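Local coordinates for extracellular ligand-binding receptor (Desulfohalobium retbaense DSM 5692, PDB 5ERE), which probably senses small molecules outside the cell, binding the 2-oxo acid ketoleucine in a periplasmic-binding-protein module of the leucine-binding family, at residues A[256-261]-A[291-296]. Numbering follows the deposited sequence.
Sequences GVEAYD and GALGKV
Asp261 grips two consecutive backbone amides of the turn 291-294 with its two carboxylate oxygens. Ala292 N donates to the syn lone pair of Asp261 OD1, 2.8 Å away, with an N-H...O angle of 150°. The second bond, Leu293 N to Asp261 OD2, is also 2.8 Å and straighter at 164°, although this N-H meets the oxygen on its syn side from 33° out of the carboxylate plane. With CG anti to the carbonyl carbon, on a CB directed toward the turn, the carboxylate of Asp261 is brought up to the two amides. Replacing Asp261 by an alanine would probably leave both buried amides without their acceptor and the turn freer to shift against the helix.

The donors belong to a type I beta turn from Gly291 to Gly294, in which Gly294 N bonds to Gly291 O and Gly291 N to Gly294 O; it is the hairpin connection between strands 288-291 and 296-298. Ala292 and Leu293 are its two central residues, and the carboxylate thus ties this hairpin to helix 254-271 within the periplasmic binding protein module.

Apolar contacts lie beside the polar pair. Val257 CG1 sits 3.5 Å from Ala292 C and reaches both Ala292 CB and Leu293 CD2, each at 3.7 Å. Ala292 CB lies 3.9 Å from Tyr260 CD2, oblique to the ring, while the phenol OH is hydrogen-bonded to Glu31. Leu293 CD1 lies 4.0 Å from Glu258 CA; the Glu258 carboxylate is hydrogen-bonded elsewhere, to Thr109 and to the backbone N of Gly93, the latter a residue of the ketoleucine pocket.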
loop_
_atom_site.group_PDB
_atom_site.type_symbol
_atom_site.label_atom_id
_atom_site.label_comp_id
_atom_site.label_asym_id
_atom_site.label_seq_id
_atom_site.Cartn_x
_atom_site.Cartn_y
_atom_site.Cartn_z
ATOM N N GLY A 256 4.032 -19.501 10.197
ATOM C CA GLY A 256 3.189 -20.687 10.201
ATOM C C GLY A 256 2.057 -20.603 9.187
ATOM O O GLY A 256 1.834 -21.536 8.411
ATOM N N VAL A 257 1.334 -19.491 9.200
ATOM C CA VAL A 257 0.181 -19.296 8.318
ATOM C C VAL A 257 0.624 -19.394 6.859
ATOM O O VAL A 257 0.000 -20.086 6.034
ATOM C CB VAL A 257 -0.496 -17.918 8.575
ATOM C CG1 VAL A 257 -1.549 -17.581 7.483
ATOM C CG2 VAL A 257 -1.099 -17.871 9.955
ATOM N N GLU A 258 1.707 -18.702 6.549
ATOM C CA GLU A 258 2.285 -18.731 5.226
ATOM C C GLU A 258 2.729 -20.128 4.800
ATOM O O GLU A 258 2.572 -20.520 3.641
ATOM C CB GLU A 258 3.513 -17.786 5.154
ATOM C CG GLU A 258 4.167 -17.751 3.780
ATOM C CD GLU A 258 5.474 -16.912 3.754
ATOM O OE1 GLU A 258 6.349 -17.130 4.641
ATOM O OE2 GLU A 258 5.607 -16.062 2.839
ATOM N N ALA A 259 3.374 -20.827 5.717
ATOM C CA ALA A 259 3.919 -22.122 5.418
ATOM C C ALA A 259 2.758 -23.128 5.223
ATOM O O ALA A 259 2.842 -23.986 4.355
ATOM C CB ALA A 259 4.847 -22.576 6.495
ATOM N N TYR A 260 1.672 -22.969 5.976
ATOM C CA TYR A 260 0.498 -23.790 5.792
ATOM C C TYR A 260 -0.099 -23.597 4.384
ATOM O O TYR A 260 -0.472 -24.580 3.728
ATOM C CB TYR A 260 -0.579 -23.483 6.870
ATOM C CG TYR A 260 -1.852 -24.256 6.676
ATOM C CD1 TYR A 260 -1.985 -25.537 7.196
ATOM C CD2 TYR A 260 -2.928 -23.714 5.964
ATOM C CE1 TYR A 260 -3.171 -26.283 7.009
ATOM C CE2 TYR A 260 -4.112 -24.450 5.772
ATOM C CZ TYR A 260 -4.222 -25.722 6.301
ATOM O OH TYR A 260 -5.390 -26.443 6.137
ATOM N N ASP A 261 -0.227 -22.356 3.912
ATOM C CA ASP A 261 -0.762 -22.150 2.557
ATOM C C ASP A 261 0.172 -22.662 1.461
ATOM O O ASP A 261 -0.295 -23.133 0.399
ATOM C CB ASP A 261 -1.082 -20.689 2.274
ATOM C CG ASP A 261 -2.378 -20.231 2.909
ATOM O OD1 ASP A 261 -3.030 -21.045 3.602
ATOM O OD2 ASP A 261 -2.737 -19.045 2.714
ATOM N N GLY A 291 -6.965 -18.940 1.338
ATOM C CA GLY A 291 -6.408 -19.865 2.298
ATOM C C GLY A 291 -6.183 -19.130 3.607
ATOM O O GLY A 291 -6.826 -18.127 3.883
ATOM N N ALA A 292 -5.263 -19.635 4.406
ATOM C CA ALA A 292 -5.082 -19.117 5.740
ATOM C C ALA A 292 -4.576 -17.684 5.716
ATOM O O ALA A 292 -4.909 -16.892 6.633
ATOM C CB ALA A 292 -4.143 -20.011 6.538
ATOM N N LEU A 293 -3.829 -17.319 4.661
ATOM C CA LEU A 293 -3.331 -15.941 4.506
ATOM C C LEU A 293 -4.378 -15.026 3.929
ATOM O O LEU A 293 -4.091 -13.881 3.622
ATOM C CB LEU A 293 -2.135 -15.878 3.565
ATOM C CG LEU A 293 -0.767 -16.364 3.972
ATOM C CD1 LEU A 293 0.112 -16.532 2.668
ATOM C CD2 LEU A 293 -0.169 -15.309 4.900
ATOM N N GLY A 294 -5.563 -15.564 3.671
ATOM C CA GLY A 294 -6.599 -14.779 3.033
ATOM C C GLY A 294 -6.514 -14.970 1.528
ATOM O O GLY A 294 -6.034 -15.989 1.062
ATOM N N LYS A 295 -7.001 -13.984 0.788
ATOM C CA LYS A 295 -6.942 -13.996 -0.665
ATOM C C LYS A 295 -5.555 -13.560 -1.115
ATOM O O LYS A 295 -5.137 -12.426 -0.847
ATOM C CB LYS A 295 -8.014 -13.084 -1.243
ATOM C CG LYS A 295 -8.055 -13.098 -2.762
ATOM C CD LYS A 295 -9.179 -12.224 -3.291
ATOM C CE LYS A 295 -9.037 -12.024 -4.772
ATOM N NZ LYS A 295 -9.745 -10.789 -5.157
ATOM N N VAL A 296 -4.847 -14.490 -1.760
ATOM C CA VAL A 296 -3.487 -14.298 -2.242
ATOM C C VAL A 296 -3.489 -14.318 -3.763
ATOM O O VAL A 296 -4.011 -15.250 -4.351
ATOM C CB VAL A 296 -2.511 -15.404 -1.722
ATOM C CG1 VAL A 296 -1.083 -15.205 -2.388
ATOM C CG2 VAL A 296 -2.438 -15.410 -0.176
#